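PDB 3HDX: SusD superfamily protein from Bacteroides thetaiotaomicron VPI-5482, which probably binds polysaccharide at the outer membrane as a SusD homolog and so takes part in carbohydrate uptake. Local coordinates for residues N195-A204 and Y219-I230. Numbering follows the deposited sequence. Where two conformers were deposited one is given.
Sequences NKLSAYSVLA and YSAFIIDHASEI
Tyr200 has CG beside its backbone N (chi1 -81°), while Phe222 has CG anti to its own (chi1 -170°). These torsions bring the two rings together, with planes at an oblique 33°. Tyr200 CE2 comes 3.5 Å from Phe222 CE2, each ring lying over a face of the other off its centre. The other face of Phe222 is covered by the His226 imidazole. That ring is held by a hydrogen bond from His226 ND1 to Phe222 O of 2.8 Å, with Phe222 O nearly in the plane of the imidazole.

Tyr219 CD1 lies 3.5 Å from Tyr200 CD1, at the edge of the Tyr200 ring; the two rings are set obliquely. One face of Tyr219 receives Leu203 CB in a CH-pi contact, 4.0 Å from the ring centroid. The side chain of Tyr200 also lies near a bound 1,2-ethanediol.

Beside this aromatic cluster runs an aliphatic layer. Ile223 lays CG1 against Tyr200 CB and rests CD1 on the backbone N and CA of Ser201. Leu197 splits its branches. CD2 points at the edge of Phe222, and CD1 reaches His226 O (3.4 Å) and Ile230 CD1. Ile230 CG2 packs on the Asn195 amide, and the two side chains cross at about a right angle. Asn195 OD1 accepts from Ser198 N at 3.0 Å, and Asn195 N donates to Ser198 OG. This capping box fixes the amide at the start of helix 196-209. At the far end, Ala204 CB fits between Tyr219 CB and Ser220 OG, which is hydrogen-bonded to Ala216 O.

No hydrogen bond crosses the interface. Helix 152-169 packs on Tyr200 and Leu203, and helix 363-376 on Ser220 and Ala227. The segment axes approach to 8.8 Å and run nearly antiparallel. This is an antiparallel helical hairpin, consistent with the TPR-like helical pairs of SusD-family proteins.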
ATOM      1  N   ASN A 195      -0.310  13.634  -3.979  1.00 12.29           N
ATOM      2  CA  ASN A 195      -0.002  14.475  -5.128  1.00 12.45           C
ATOM      3  C   ASN A 195      -0.547  13.839  -6.397  1.00 11.50           C
ATOM      4  O   ASN A 195      -1.156  12.746  -6.377  1.00 12.03           O
ATOM      5  CB  ASN A 195       1.521  14.743  -5.161  1.00 12.65           C
ATOM      6  CG  ASN A 195       2.349  13.475  -5.392  1.00 12.25           C
ATOM      7  OD1 ASN A 195       2.180  12.811  -6.408  1.00 11.86           O
ATOM      8  ND2 ASN A 195       3.260  13.163  -4.457  1.00 13.14           N
ATOM      9  N   LYS A 196      -0.340  14.506  -7.525  1.00 11.57           N
ATOM     10  CA  LYS A 196      -0.903  14.020  -8.783  1.00 12.29           C
ATOM     11  C   LYS A 196      -0.432  12.583  -9.091  1.00 10.71           C
ATOM     12  O   LYS A 196      -1.232  11.743  -9.570  1.00 11.79           O
ATOM     13  CB  LYS A 196      -0.547  14.929  -9.940  1.00 13.40           C
ATOM     14  CG  LYS A 196      -1.374  14.722 -11.200  1.00 13.03           C
ATOM     15  CD  LYS A 196      -0.815  15.454 -12.428  1.00 14.67           C
ATOM     16  CE  LYS A 196      -0.791  16.972 -12.371  1.00 15.56           C
ATOM     17  NZ  LYS A 196      -2.195  17.520 -12.252  1.00 17.47           N
ATOM     18  N   LEU A 197       0.857  12.307  -8.845  1.00 11.43           N
ATOM     19  CA  LEU A 197       1.404  10.967  -9.102  1.00 11.16           C
ATOM     20  C   LEU A 197       0.886   9.920  -8.116  1.00 11.70           C
ATOM     21  O   LEU A 197       0.732   8.735  -8.480  1.00 11.08           O
ATOM     22  CB  LEU A 197       2.915  10.962  -9.229  1.00 11.31           C
ATOM     23  CG  LEU A 197       3.457  11.852 -10.356  1.00 11.85           C
ATOM     24  CD1 LEU A 197       5.021  11.666 -10.506  1.00 12.12           C
ATOM     25  CD2 LEU A 197       2.706  11.560 -11.713  1.00 11.62           C
ATOM     26  N   SER A 198       0.589  10.348  -6.881  1.00 10.52           N
ATOM     27  CA  SER A 198      -0.079   9.443  -5.919  1.00 11.08           C
ATOM     28  C   SER A 198      -1.369   8.906  -6.566  1.00 10.92           C
ATOM     29  O   SER A 198      -1.639   7.702  -6.565  1.00  9.89           O
ATOM     30  CB  SER A 198      -0.439  10.186  -4.627  1.00 11.28           C
ATOM     31  OG  SER A 198       0.655  10.915  -4.100  1.00 11.47           O
ATOM     32  N   ALA A 199      -2.166   9.801  -7.149  1.00 11.04           N
ATOM     33  CA  ALA A 199      -3.438   9.388  -7.811  1.00 10.95           C
ATOM     34  C   ALA A 199      -3.183   8.454  -8.984  1.00 10.16           C
ATOM     35  O   ALA A 199      -3.858   7.433  -9.142  1.00 11.20           O
ATOM     36  CB  ALA A 199      -4.261  10.613  -8.239  1.00 10.96           C
ATOM     37  N   TYR A 200      -2.206   8.814  -9.826  1.00 10.09           N
ATOM     38  CA  TYR A 200      -1.827   7.915 -10.934  1.00 10.61           C
ATOM     39  C   TYR A 200      -1.393   6.528 -10.456  1.00 10.79           C
ATOM     40  O   TYR A 200      -1.663   5.541 -11.142  1.00 10.44           O
ATOM     41  CB  TYR A 200      -0.769   8.532 -11.856  1.00 12.11           C
ATOM     42  CG  TYR A 200      -1.303   9.493 -12.899  1.00 12.20           C
ATOM     43  CD1 TYR A 200      -2.034   9.026 -13.973  1.00 13.32           C
ATOM     44  CD2 TYR A 200      -1.088  10.856 -12.802  1.00 11.68           C
ATOM     45  CE1 TYR A 200      -2.519   9.887 -14.952  1.00 13.68           C
ATOM     46  CE2 TYR A 200      -1.534  11.734 -13.806  1.00 12.61           C
ATOM     47  CZ  TYR A 200      -2.258  11.258 -14.858  1.00 13.70           C
ATOM     48  OH  TYR A 200      -2.739  12.084 -15.828  1.00 15.18           O
ATOM     49  N   SER A 201      -0.743   6.463  -9.303  1.00 10.17           N
ATOM     50  CA  SER A 201      -0.273   5.182  -8.760  0.50 10.75           C
ATOM     51  C   SER A 201      -1.446   4.295  -8.376  1.00 11.04           C
ATOM     52  O   SER A 201      -1.390   3.076  -8.600  1.00 12.01           O
ATOM     53  CB  SER A 201       0.713   5.356  -7.581  0.50 10.98           C
ATOM     54  OG  SER A 201       0.078   5.661  -6.354  0.50  9.77           O
ATOM     55  N   VAL A 202      -2.505   4.901  -7.830  1.00 11.09           N
ATOM     56  CA  VAL A 202      -3.708   4.149  -7.485  1.00 10.44           C
ATOM     57  C   VAL A 202      -4.336   3.650  -8.787  1.00 11.31           C
ATOM     58  O   VAL A 202      -4.783   2.503  -8.846  1.00 11.33           O
ATOM     59  CB  VAL A 202      -4.680   4.947  -6.561  1.00 10.50           C
ATOM     60  CG1 VAL A 202      -5.886   4.071  -6.188  1.00 11.42           C
ATOM     61  CG2 VAL A 202      -3.957   5.440  -5.316  1.00 12.45           C
ATOM     62  N   LEU A 203      -4.463   4.530  -9.795  1.00 10.43           N
ATOM     63  CA  LEU A 203      -4.991   4.110 -11.120  1.00 10.67           C
ATOM     64  C   LEU A 203      -4.214   2.934 -11.685  1.00  9.66           C
ATOM     65  O   LEU A 203      -4.805   1.952 -12.121  1.00 11.52           O
ATOM     66  CB  LEU A 203      -4.998   5.265 -12.141  1.00 11.97           C
ATOM     67  CG  LEU A 203      -6.106   6.304 -11.972  1.00 12.55           C
ATOM     68  CD1 LEU A 203      -5.810   7.450 -12.926  1.00 13.62           C
ATOM     69  CD2 LEU A 203      -7.450   5.686 -12.323  1.00 12.09           C
ATOM     70  N   ALA A 204      -2.885   3.039 -11.668  1.00 10.25           N
ATOM     71  CA  ALA A 204      -2.054   1.962 -12.206  1.00 10.24           C
ATOM     72  C   ALA A 204      -2.360   0.620 -11.526  1.00  9.85           C
ATOM     73  O   ALA A 204      -2.500  -0.399 -12.182  1.00 10.73           O
ATOM     74  CB  ALA A 204      -0.539   2.299 -12.075  1.00 10.85           C
ATOM     75  N   TYR A 219      -0.172   4.315 -17.226  1.00 12.74           N
ATOM     76  CA  TYR A 219      -0.107   5.058 -15.981  1.00 11.74           C
ATOM     77  C   TYR A 219       1.221   4.894 -15.257  1.00 12.05           C
ATOM     78  O   TYR A 219       1.759   5.864 -14.724  1.00 12.63           O
ATOM     79  CB  TYR A 219      -1.275   4.697 -15.042  1.00 11.36           C
ATOM     80  CG  TYR A 219      -2.646   5.077 -15.569  1.00 12.64           C
ATOM     81  CD1 TYR A 219      -2.884   6.340 -16.124  1.00 13.24           C
ATOM     82  CD2 TYR A 219      -3.721   4.197 -15.465  1.00 13.32           C
ATOM     83  CE1 TYR A 219      -4.157   6.682 -16.591  1.00 14.36           C
ATOM     84  CE2 TYR A 219      -4.979   4.545 -15.901  1.00 13.54           C
ATOM     85  CZ  TYR A 219      -5.188   5.781 -16.478  1.00 13.65           C
ATOM     86  OH  TYR A 219      -6.460   6.153 -16.901  1.00 16.92           O
ATOM     87  N   SER A 220       1.765   3.675 -15.225  1.00 12.19           N
ATOM     88  CA  SER A 220       3.076   3.444 -14.600  0.50 10.90           C
ATOM     89  C   SER A 220       4.143   4.257 -15.347  1.00 12.05           C
ATOM     90  O   SER A 220       5.028   4.880 -14.736  1.00 12.22           O
ATOM     91  CB  SER A 220       3.427   1.947 -14.619  0.50 10.36           C
ATOM     92  OG  SER A 220       2.511   1.173 -13.865  0.50  8.24           O
ATOM     93  N   ALA A 221       4.062   4.248 -16.681  1.00 11.57           N
ATOM     94  CA  ALA A 221       4.985   5.035 -17.527  1.00 11.97           C
ATOM     95  C   ALA A 221       4.898   6.521 -17.189  1.00 12.29           C
ATOM     96  O   ALA A 221       5.897   7.196 -17.012  1.00 12.65           O
ATOM     97  CB  ALA A 221       4.700   4.789 -19.026  1.00 13.32           C
ATOM     98  N   PHE A 222       3.688   7.012 -17.010  1.00 12.05           N
ATOM     99  CA  PHE A 222       3.485   8.429 -16.728  1.00 12.20           C
ATOM    100  C   PHE A 222       4.170   8.795 -15.408  1.00 10.75           C
ATOM    101  O   PHE A 222       4.841   9.815 -15.285  1.00 12.29           O
ATOM    102  CB  PHE A 222       1.995   8.790 -16.686  1.00 12.13           C
ATOM    103  CG  PHE A 222       1.745  10.250 -16.626  1.00 12.70           C
ATOM    104  CD1 PHE A 222       1.629  10.978 -17.808  1.00 13.51           C
ATOM    105  CD2 PHE A 222       1.678  10.915 -15.417  1.00 12.22           C
ATOM    106  CE1 PHE A 222       1.443  12.380 -17.774  1.00 13.70           C
ATOM    107  CE2 PHE A 222       1.538  12.316 -15.351  1.00 14.15           C
ATOM    108  CZ  PHE A 222       1.390  13.045 -16.551  1.00 14.12           C
ATOM    109  N   ILE A 223       3.996   7.940 -14.410  1.00 11.59           N
ATOM    110  CA  ILE A 223       4.628   8.146 -13.115  1.00  9.93           C
ATOM    111  C   ILE A 223       6.156   8.200 -13.192  1.00 11.31           C
ATOM    112  O   ILE A 223       6.795   9.121 -12.679  1.00 13.15           O
ATOM    113  CB  ILE A 223       4.174   7.063 -12.085  1.00 10.52           C
ATOM    114  CG1 ILE A 223       2.674   7.161 -11.817  1.00 11.93           C
ATOM    115  CG2 ILE A 223       4.948   7.210 -10.776  1.00 11.41           C
ATOM    116  CD1 ILE A 223       2.090   5.847 -11.261  1.00 12.81           C
ATOM    117  N   ILE A 224       6.728   7.203 -13.859  1.00 11.59           N
ATOM    118  CA  ILE A 224       8.173   7.119 -14.017  1.00 11.52           C
ATOM    119  C   ILE A 224       8.713   8.336 -14.744  1.00 11.75           C
ATOM    120  O   ILE A 224       9.737   8.927 -14.330  1.00 14.34           O
ATOM    121  CB  ILE A 224       8.558   5.821 -14.773  1.00 12.18           C
ATOM    122  CG1 ILE A 224       8.268   4.602 -13.876  1.00 12.43           C
ATOM    123  CG2 ILE A 224      10.037   5.832 -15.204  1.00 13.78           C
ATOM    124  CD1 ILE A 224       8.135   3.264 -14.594  1.00 13.89           C
ATOM    125  N   ASP A 225       7.992   8.731 -15.790  1.00 12.67           N
ATOM    126  CA  ASP A 225       8.428   9.858 -16.621  1.00 12.35           C
ATOM    127  C   ASP A 225       8.255  11.212 -15.952  1.00 13.91           C
ATOM    128  O   ASP A 225       8.858  12.160 -16.411  1.00 16.96           O
ATOM    129  CB  ASP A 225       7.762   9.817 -17.990  1.00 12.75           C
ATOM    130  CG  ASP A 225       8.179   8.603 -18.820  1.00 14.57           C
ATOM    131  OD1 ASP A 225       9.287   8.049 -18.566  1.00 17.23           O
ATOM    132  OD2 ASP A 225       7.381   8.217 -19.714  1.00 15.86           O
ATOM    133  N   HIS A 226       7.414  11.323 -14.925  1.00 13.91           N
ATOM    134  CA  HIS A 226       7.243  12.580 -14.211  1.00 13.14           C
ATOM    135  C   HIS A 226       7.741  12.561 -12.774  1.00 13.37           C
ATOM    136  O   HIS A 226       7.466  13.507 -12.023  1.00 13.32           O
ATOM    137  CB  HIS A 226       5.768  12.976 -14.253  1.00 13.18           C
ATOM    138  CG  HIS A 226       5.301  13.298 -15.629  1.00 13.21           C
ATOM    139  ND1 HIS A 226       4.948  12.325 -16.524  1.00 14.74           N
ATOM    140  CD2 HIS A 226       5.277  14.474 -16.306  1.00 14.67           C
ATOM    141  CE1 HIS A 226       4.604  12.897 -17.667  1.00 15.81           C
ATOM    142  NE2 HIS A 226       4.791  14.205 -17.560  1.00 16.40           N
ATOM    143  N   ALA A 227       8.512  11.534 -12.404  1.00 13.59           N
ATOM    144  CA  ALA A 227       8.941  11.370 -11.004  1.00 14.08           C
ATOM    145  C   ALA A 227       9.662  12.616 -10.460  1.00 14.52           C
ATOM    146  O   ALA A 227       9.496  12.985  -9.293  1.00 14.14           O
ATOM    147  CB  ALA A 227       9.847  10.139 -10.879  1.00 15.47           C
ATOM    148  N   SER A 228      10.488  13.239 -11.307  1.00 14.88           N
ATOM    149  CA  SER A 228      11.236  14.440 -10.852  1.00 17.08           C
ATOM    150  C   SER A 228      10.307  15.570 -10.414  1.00 15.02           C
ATOM    151  O   SER A 228      10.689  16.377  -9.551  1.00 15.36           O
ATOM    152  CB  SER A 228      12.233  14.951 -11.904  1.00 18.57           C
ATOM    153  OG  SER A 228      11.550  15.457 -13.016  1.00 20.94           O
ATOM    154  N   GLU A 229       9.080  15.611 -10.933  1.00 14.17           N
ATOM    155  CA  GLU A 229       8.143  16.698 -10.576  0.50 14.10           C
ATOM    156  C   GLU A 229       7.737  16.668  -9.108  1.00 13.94           C
ATOM    157  O   GLU A 229       7.377  17.697  -8.553  1.00 15.18           O
ATOM    158  CB  GLU A 229       6.883  16.646 -11.435  0.50 15.58           C
ATOM    159  CG  GLU A 229       7.097  16.777 -12.935  0.50 17.38           C
ATOM    160  CD  GLU A 229       7.340  18.195 -13.392  0.50 19.17           C
ATOM    161  OE1 GLU A 229       7.334  19.122 -12.523  0.50 17.87           O
ATOM    162  OE2 GLU A 229       7.554  18.345 -14.636  0.50 20.16           O
ATOM    163  N   ILE A 230       7.741  15.474  -8.504  1.00 12.71           N
ATOM    164  CA  ILE A 230       7.412  15.297  -7.088  1.00 13.25           C
ATOM    165  C   ILE A 230       8.654  14.999  -6.242  1.00 13.88           C
ATOM    166  O   ILE A 230       8.548  14.713  -5.040  1.00 15.17           O
ATOM    167  CB  ILE A 230       6.346  14.195  -6.901  1.00 12.81           C
ATOM    168  CG1 ILE A 230       6.880  12.794  -7.263  1.00 12.43           C
ATOM    169  CG2 ILE A 230       5.078  14.486  -7.723  1.00 12.63           C
ATOM    170  CD1 ILE A 230       5.970  11.666  -6.779  1.00 13.39           C
TER